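Local coordinates for protein Poly(Beta-D-mannuronate) lyase (Pseudopedobacter saltans, PDB 7O79) that probably cleaves poly(beta-D-mannuronate), the mannuronate component of alginate, as a family 6 polysaccharide lyase built on a right-handed parallel beta-helix, at residues 48-53 with 73-78; 173-178 with 191-196; 215-220 with 237-242. All coordinates share one frame; numbering follows the deposited sequence.

Interaction 1: residues 48-53 with 73-78; sequences ITLKAD and LVVEGL
Ile48 to Lys51 pair in parallel with Leu73 to Glu76, the strand axes 4.6 Å apart at their closest and inclined by 10°. Val74 N donates to Ile48 O at 2.9 Å, Leu50 N to Val74 O at 2.8 Å, and Glu76 N to Leu50 O. Beyond them the bond from Ala52 N to Glu76 O, at 3.3 Å, is weak. On the buried face, the CD2 methyl of Leu73 reaches across to Ile48 CB at 3.9 Å, and Val75 CG2 approaches Leu50 CB. Such like-on-like stacking of aliphatic residues belongs to the parallel beta-helix, where successive coils repeat one strand position. Here Phe38 adds to the interior, touching Leu50, Leu73 and Val75. The other face carries Thr49, Val74, Lys51 and Glu76. Thr49 and Val74 lie alongside each other, Thr49 OG1 3.8 Å from Val74 CB. Lys51 and Glu76 also run side by side, their CB atoms 3.7 Å apart. Lys51 CG lies between the backbone N and the carbonyl carbon (chi1 66°); the chain beyond it is extended and brings CD and NZ beside the Glu76 carboxylate. Lys51 NZ stops 4.0 Å from Glu76 OE2, too far for a salt bridge, although the opposite charges should still attract.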
# COMPACT_ATOMS: atom_id res chain seq x y z
N ILE A 48 7.66 -25.28 10.68
CA ILE A 48 7.03 -25.50 11.97
C ILE A 48 5.85 -24.54 12.07
O ILE A 48 5.95 -23.37 11.70
CB ILE A 48 8.03 -25.31 13.14
CG1 ILE A 48 9.11 -26.39 13.10
CG2 ILE A 48 7.32 -25.33 14.50
CD1 ILE A 48 10.26 -26.11 14.00
N THR A 49 4.73 -25.06 12.55
CA THR A 49 3.47 -24.35 12.54
C THR A 49 2.98 -24.13 13.97
O THR A 49 2.93 -25.08 14.76
CB THR A 49 2.43 -25.13 11.74
OG1 THR A 49 2.91 -25.33 10.41
CG2 THR A 49 1.08 -24.37 11.69
N LEU A 50 2.67 -22.89 14.30
CA LEU A 50 1.90 -22.53 15.48
C LEU A 50 0.49 -22.22 15.00
O LEU A 50 0.33 -21.44 14.07
CB LEU A 50 2.50 -21.31 16.17
CG LEU A 50 1.79 -20.75 17.41
CD1 LEU A 50 1.66 -21.81 18.50
CD2 LEU A 50 2.47 -19.49 17.92
N LYS A 51 -0.52 -22.85 15.62
CA LYS A 51 -1.89 -22.57 15.20
C LYS A 51 -2.86 -22.89 16.33
O LYS A 51 -2.52 -23.56 17.30
CB LYS A 51 -2.26 -23.35 13.94
CG LYS A 51 -2.31 -24.85 14.10
CD LYS A 51 -2.65 -25.40 12.74
CE LYS A 51 -2.76 -26.89 12.68
NZ LYS A 51 -3.08 -27.25 11.26
N ALA A 52 -4.10 -22.41 16.15
CA ALA A 52 -5.19 -22.73 17.07
C ALA A 52 -5.75 -24.13 16.78
O ALA A 52 -5.84 -24.54 15.63
CB ALA A 52 -6.31 -21.69 16.93
N ASP A 53 -6.10 -24.87 17.84
CA ASP A 53 -6.88 -26.10 17.65
C ASP A 53 -8.10 -25.86 16.78
O ASP A 53 -8.43 -26.67 15.91
CB ASP A 53 -7.31 -26.69 19.00
CG ASP A 53 -6.16 -27.34 19.74
OD1 ASP A 53 -5.27 -27.88 19.05
OD2 ASP A 53 -6.09 -27.24 20.98
N LEU A 73 8.60 -20.50 9.40
CA LEU A 73 7.61 -20.63 10.46
C LEU A 73 6.25 -20.15 9.97
O LEU A 73 6.15 -19.13 9.29
CB LEU A 73 8.02 -19.84 11.70
CG LEU A 73 9.37 -20.23 12.32
CD1 LEU A 73 9.63 -19.42 13.58
CD2 LEU A 73 9.37 -21.73 12.61
N VAL A 74 5.21 -20.89 10.33
CA VAL A 74 3.85 -20.62 9.91
C VAL A 74 3.00 -20.41 11.15
O VAL A 74 3.11 -21.16 12.12
CB VAL A 74 3.29 -21.79 9.06
CG1 VAL A 74 1.85 -21.50 8.62
CG2 VAL A 74 4.20 -22.08 7.86
N VAL A 75 2.14 -19.39 11.10
CA VAL A 75 1.19 -19.12 12.16
C VAL A 75 -0.19 -19.07 11.53
O VAL A 75 -0.38 -18.38 10.52
CB VAL A 75 1.51 -17.80 12.90
CG1 VAL A 75 0.33 -17.39 13.78
CG2 VAL A 75 2.79 -17.95 13.73
N GLU A 76 -1.15 -19.81 12.11
CA GLU A 76 -2.48 -19.92 11.53
C GLU A 76 -3.56 -19.76 12.58
O GLU A 76 -3.43 -20.27 13.70
CB GLU A 76 -2.67 -21.27 10.85
CG GLU A 76 -1.54 -21.67 9.96
CD GLU A 76 -1.97 -22.68 8.93
OE1 GLU A 76 -2.03 -22.33 7.73
OE2 GLU A 76 -2.24 -23.84 9.32
N GLY A 77 -4.65 -19.08 12.21
CA GLY A 77 -5.89 -19.17 12.95
C GLY A 77 -6.03 -18.36 14.22
O GLY A 77 -6.96 -18.61 15.00
N LEU A 78 -5.17 -17.37 14.46
CA LEU A 78 -5.22 -16.58 15.69
C LEU A 78 -6.19 -15.40 15.57
O LEU A 78 -6.59 -14.99 14.49
CB LEU A 78 -3.83 -16.07 16.07
CG LEU A 78 -2.75 -17.14 16.22
CD1 LEU A 78 -1.48 -16.55 16.83
CD2 LEU A 78 -3.29 -18.30 17.07

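Interaction 2: residues 173-178 with 191-196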
# COMPACT_ATOMS: atom_id res chain seq x y z
N GLU A 173 -1.62 5.27 6.99
CA GLU A 173 -1.83 4.52 5.76
C GLU A 173 -2.28 3.10 6.08
O GLU A 173 -2.11 2.60 7.20
CB GLU A 173 -0.53 4.46 4.94
CG GLU A 173 0.08 5.82 4.60
CD GLU A 173 1.04 6.35 5.65
OE1 GLU A 173 1.85 7.23 5.30
OE2 GLU A 173 0.98 5.88 6.81
N ILE A 174 -2.87 2.43 5.09
CA ILE A 174 -3.10 1.00 5.28
C ILE A 174 -1.81 0.22 5.00
O ILE A 174 -1.47 -0.72 5.74
CB ILE A 174 -4.27 0.51 4.42
CG1 ILE A 174 -5.52 1.36 4.67
CG2 ILE A 174 -4.57 -0.96 4.74
CD1 ILE A 174 -5.83 1.62 6.17
N PHE A 175 -1.07 0.62 3.96
CA PHE A 175 0.22 0.05 3.59
C PHE A 175 1.22 1.18 3.40
O PHE A 175 0.92 2.14 2.68
CB PHE A 175 0.14 -0.75 2.27
CG PHE A 175 -0.53 -2.10 2.38
CD1 PHE A 175 -1.91 -2.22 2.29
CD2 PHE A 175 0.24 -3.26 2.48
CE1 PHE A 175 -2.53 -3.49 2.36
CE2 PHE A 175 -0.37 -4.53 2.53
CZ PHE A 175 -1.75 -4.64 2.46
N ARG A 176 2.40 1.08 4.01
CA ARG A 176 3.51 1.98 3.72
C ARG A 176 4.75 1.13 3.42
O ARG A 176 5.23 0.40 4.30
CB ARG A 176 3.76 2.96 4.87
CG ARG A 176 4.93 3.92 4.60
CD ARG A 176 5.17 4.96 5.73
NE ARG A 176 5.65 4.34 6.97
CZ ARG A 176 5.51 4.87 8.17
NH1 ARG A 176 4.95 6.07 8.32
NH2 ARG A 176 5.98 4.23 9.24
N ILE A 177 5.26 1.20 2.19
CA ILE A 177 6.31 0.31 1.70
C ILE A 177 7.61 1.09 1.55
O ILE A 177 7.87 1.71 0.51
CB ILE A 177 5.94 -0.39 0.38
CG1 ILE A 177 4.49 -0.88 0.42
CG2 ILE A 177 6.96 -1.49 0.06
CD1 ILE A 177 4.24 -1.90 1.53
N TRP A 178 8.48 0.97 2.55
CA TRP A 178 9.84 1.47 2.43
C TRP A 178 10.72 0.43 1.75
O TRP A 178 10.32 -0.73 1.56
CB TRP A 178 10.42 1.80 3.80
CG TRP A 178 9.81 3.00 4.50
CD1 TRP A 178 9.31 4.14 3.92
CD2 TRP A 178 9.68 3.16 5.91
NE1 TRP A 178 8.86 5.01 4.91
CE2 TRP A 178 9.08 4.43 6.13
CE3 TRP A 178 10.02 2.37 7.01
CZ2 TRP A 178 8.81 4.91 7.42
CZ3 TRP A 178 9.75 2.85 8.30
CH2 TRP A 178 9.14 4.11 8.49
N ALA A 191 12.01 -2.79 -3.14
CA ALA A 191 11.40 -3.59 -2.08
C ALA A 191 10.76 -4.87 -2.62
O ALA A 191 10.67 -5.87 -1.90
CB ALA A 191 10.33 -2.79 -1.34
N PHE A 192 10.32 -4.86 -3.87
CA PHE A 192 9.64 -6.00 -4.47
C PHE A 192 8.49 -6.50 -3.59
O PHE A 192 8.31 -7.70 -3.38
CB PHE A 192 10.62 -7.13 -4.79
CG PHE A 192 11.78 -6.72 -5.68
CD1 PHE A 192 11.67 -6.83 -7.06
CD2 PHE A 192 12.99 -6.30 -5.13
CE1 PHE A 192 12.73 -6.48 -7.88
CE2 PHE A 192 14.06 -5.96 -5.96
CZ PHE A 192 13.93 -6.05 -7.33
N PHE A 193 7.72 -5.56 -3.07
CA PHE A 193 6.58 -5.88 -2.20
C PHE A 193 5.34 -6.09 -3.07
O PHE A 193 5.10 -5.34 -4.02
CB PHE A 193 6.34 -4.75 -1.20
CG PHE A 193 5.51 -5.13 0.00
CD1 PHE A 193 4.12 -5.22 -0.09
CD2 PHE A 193 6.11 -5.38 1.23
CE1 PHE A 193 3.35 -5.56 1.03
CE2 PHE A 193 5.36 -5.74 2.34
CZ PHE A 193 3.98 -5.82 2.25
N THR A 194 4.56 -7.10 -2.74
CA THR A 194 3.37 -7.42 -3.52
C THR A 194 2.13 -7.21 -2.65
O THR A 194 2.01 -7.83 -1.58
CB THR A 194 3.42 -8.86 -4.04
OG1 THR A 194 4.43 -8.96 -5.03
CG2 THR A 194 2.06 -9.26 -4.64
N ILE A 195 1.24 -6.34 -3.11
CA ILE A 195 -0.07 -6.13 -2.51
C ILE A 195 -1.08 -6.64 -3.54
O ILE A 195 -1.33 -5.96 -4.54
CB ILE A 195 -0.33 -4.66 -2.18
CG1 ILE A 195 0.73 -4.10 -1.20
CG2 ILE A 195 -1.75 -4.48 -1.66
CD1 ILE A 195 0.58 -2.56 -0.98
N LYS A 196 -1.66 -7.81 -3.32
CA LYS A 196 -2.37 -8.49 -4.40
C LYS A 196 -3.69 -9.08 -3.93
O LYS A 196 -3.75 -9.70 -2.86
CB LYS A 196 -1.49 -9.59 -5.02
CG LYS A 196 -2.15 -10.42 -6.15
CD LYS A 196 -1.19 -11.56 -6.56
CE LYS A 196 -1.91 -12.75 -7.20
NZ LYS A 196 -2.31 -13.76 -6.15
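Ile177 and Phe193 meet inside the coil of the parallel beta-helix, where strand 175-177 on one wall faces the segment 191-196 on another. The touching parts run nearly opposite ways, 170° apart, and no hydrogen bond joins them directly; the contact is mainly apolar packing. One bump is the Ile177 CD1 methyl, which sits over the middle of the Phe193 ring, 3.6 Å from its centroid and only 8° off the ring normal, while the two side chains cross at about a right angle. The other branch of Ile177, CG2, drops beside the root of that ring, 3.5 Å from Phe193 CB; Ile177 CG2 also lies 3.9 Å from Ala191 CB, filling the notch between the two. One step along, the roles are reversed: the isoleucine comes from the second segment and the ring from the first. Ile195 chi2 is anti (174°), which stretches CD1 away from its own CA and over one face of Phe175, 3.9 Å from the ring centroid. These two side chains slide past each other in opposite directions. Between the two isoleucine-on-ring pairs the rings themselves touch, Phe175 CD2 lying 4.1 Å from Phe193 CE1. Further aromatics extend this core: Phe161 meets Phe175, and Phe122 packs edge-to-face with Phe193. At the far end Ala191 CB rests 3.6 Å from Trp178 O, a carbonyl that accepts a hydrogen bond from Asn146 ND2.

Interaction 3: residues 215-220 with 237-242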
# COMPACT_ATOMS: atom_id res chain seq x y z
N SER A 215 9.35 3.16 -2.45
CA SER A 215 10.42 2.23 -2.83
C SER A 215 10.11 1.79 -4.26
O SER A 215 9.08 2.16 -4.83
CB SER A 215 10.49 1.01 -1.90
OG SER A 215 9.21 0.40 -1.77
N ASN A 216 11.00 0.95 -4.82
CA ASN A 216 10.89 0.49 -6.21
C ASN A 216 10.35 -0.94 -6.32
O ASN A 216 10.39 -1.74 -5.39
CB ASN A 216 12.24 0.52 -6.95
CG ASN A 216 12.87 1.88 -6.99
OD1 ASN A 216 12.26 2.88 -6.60
ND2 ASN A 216 14.08 1.95 -7.51
N ARG A 217 9.84 -1.23 -7.54
CA ARG A 217 9.54 -2.59 -8.02
C ARG A 217 8.48 -3.30 -7.21
O ARG A 217 8.50 -4.52 -7.05
CB ARG A 217 10.80 -3.45 -8.13
CG ARG A 217 11.96 -2.73 -8.72
CD ARG A 217 12.03 -3.05 -10.19
NE ARG A 217 13.04 -2.25 -10.87
CZ ARG A 217 13.13 -2.12 -12.19
NH1 ARG A 217 12.26 -2.72 -12.99
NH2 ARG A 217 14.10 -1.37 -12.71
N ASN A 218 7.50 -2.55 -6.76
CA ASN A 218 6.39 -3.11 -6.03
C ASN A 218 5.24 -3.43 -6.97
O ASN A 218 5.14 -2.86 -8.01
CB ASN A 218 5.96 -2.14 -4.95
CG ASN A 218 7.07 -1.89 -3.95
OD1 ASN A 218 7.49 -2.76 -3.27
ND2 ASN A 218 7.54 -0.71 -3.91
N LYS A 219 4.41 -4.37 -6.57
CA LYS A 219 3.24 -4.77 -7.33
C LYS A 219 1.93 -4.60 -6.57
O LYS A 219 1.69 -5.27 -5.61
CB LYS A 219 3.36 -6.23 -7.74
CG LYS A 219 4.70 -6.62 -8.27
CD LYS A 219 4.91 -5.94 -9.58
CE LYS A 219 5.68 -6.76 -10.58
NZ LYS A 219 6.99 -6.13 -10.76
N VAL A 220 1.06 -3.74 -7.08
CA VAL A 220 -0.25 -3.47 -6.53
C VAL A 220 -1.20 -4.00 -7.60
O VAL A 220 -1.46 -3.34 -8.56
CB VAL A 220 -0.44 -1.99 -6.21
CG1 VAL A 220 -1.76 -1.78 -5.56
CG2 VAL A 220 0.65 -1.52 -5.28
N GLY A 237 10.05 6.59 -5.10
CA GLY A 237 10.53 5.42 -5.82
C GLY A 237 10.08 5.37 -7.27
O GLY A 237 9.40 6.27 -7.79
N ASN A 238 10.47 4.28 -7.92
CA ASN A 238 10.43 4.15 -9.37
C ASN A 238 10.07 2.72 -9.75
O ASN A 238 10.22 1.79 -8.96
CB ASN A 238 11.76 4.58 -10.02
CG ASN A 238 12.20 5.99 -9.61
OD1 ASN A 238 11.59 6.97 -10.04
ND2 ASN A 238 13.23 6.09 -8.78
N PHE A 239 9.61 2.55 -10.99
CA PHE A 239 9.28 1.23 -11.55
C PHE A 239 8.29 0.46 -10.67
O PHE A 239 8.50 -0.71 -10.33
CB PHE A 239 10.55 0.41 -11.82
CG PHE A 239 11.68 1.23 -12.38
CD1 PHE A 239 11.67 1.60 -13.72
CD2 PHE A 239 12.75 1.60 -11.59
CE1 PHE A 239 12.71 2.35 -14.24
CE2 PHE A 239 13.78 2.35 -12.11
CZ PHE A 239 13.76 2.72 -13.43
N ASN A 240 7.19 1.11 -10.31
CA ASN A 240 6.14 0.42 -9.59
C ASN A 240 5.03 0.00 -10.55
O ASN A 240 4.86 0.59 -11.61
CB ASN A 240 5.58 1.28 -8.46
CG ASN A 240 6.55 1.34 -7.29
OD1 ASN A 240 7.04 0.30 -6.82
ND2 ASN A 240 6.87 2.55 -6.84
N THR A 241 4.30 -1.04 -10.17
CA THR A 241 3.25 -1.61 -11.00
C THR A 241 1.92 -1.54 -10.26
O THR A 241 1.80 -2.05 -9.14
CB THR A 241 3.56 -3.05 -11.41
OG1 THR A 241 4.74 -3.08 -12.23
CG2 THR A 241 2.40 -3.66 -12.18
N ILE A 242 0.94 -0.89 -10.89
CA ILE A 242 -0.40 -0.75 -10.33
C ILE A 242 -1.34 -1.21 -11.43
O ILE A 242 -1.56 -0.48 -12.40
CB ILE A 242 -0.69 0.69 -9.88
CG1 ILE A 242 0.36 1.11 -8.84
CG2 ILE A 242 -2.07 0.79 -9.24
CD1 ILE A 242 0.23 2.54 -8.38
O HOH W 1 7.10 -3.02 -10.91
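Asn240 lies alongside Asn218, both side chains pointing the same way with amide planes 18° apart. They make a two-residue asparagine stack, a feature of parallel beta-helices in which equivalent turns of neighbouring coils place one asparagine upon the next. From CB, which passes 4.2 Å from Asn218 O, the Asn240 side chain leads to CG, lying against Ser215 O, and there divides. Asn240 ND2 donates to Ser215 O at 3.0 Å, with the acceptor close to the amide plane. Asn240 OD1 takes two donors from one residue: Asn218 N at 2.9 Å, in the carbonyl plane, and, more weakly, Asn218 ND2. The same ND2 also donates to Ser215 OG, while Asn218 OD1 accepts from Phe193 N, a bond to the backbone of the preceding coil. An alanine in place of Asn240 would probably leave Ser215 O and Asn218 N without these mates and open a gap beside the Asn218 amide, which Ser215 OG and Phe193 N would still hold. Nearby, Asn216 OD1 accepts from Asn238 N at 2.6 Å, the donor standing above the carbonyl plane. At the outer side of the turn the guanidinium of Arg217 lies flat on the Phe239 ring, planes at 13°. The bend at chi2 (-96°) turns the Arg217 chain at CD, and beyond it NH2 settles over the rim of the ring, 3.4 Å from Phe239 CD2. Where the strands begin, Thr241 N bonds to Asn218 O and Val220 N to Thr241 O. Beside them one water bridges the two segments: it accepts from Lys219 NZ at 3.1 Å, donates to Phe239 O at 2.8 Å, and lies 2.7 Å from Thr241 OG1.

From the N terminus the three contacts follow in series, with no nesting or crossing. Interaction 1 closes a circuit of 19 residues that includes strands 58-62 and 65-68, joining neighbouring coils near the start of the beta-helix. Interaction 2 comes about 15 Å away, nearest atoms, toward the middle of the chain; it closes a strandless loop of 12 residues and packs two walls against each other across the interior. Interaction 3 again joins successive coils, around 16 residues that include strand 230-236. It touches interaction 2 directly: strands 194-201 and 219-226 are neighbours, and Ile195 N probably bonds to Lys219 O at 2.8 Å, so the interior packing and the coil-to-coil pairing lie on adjacent strands.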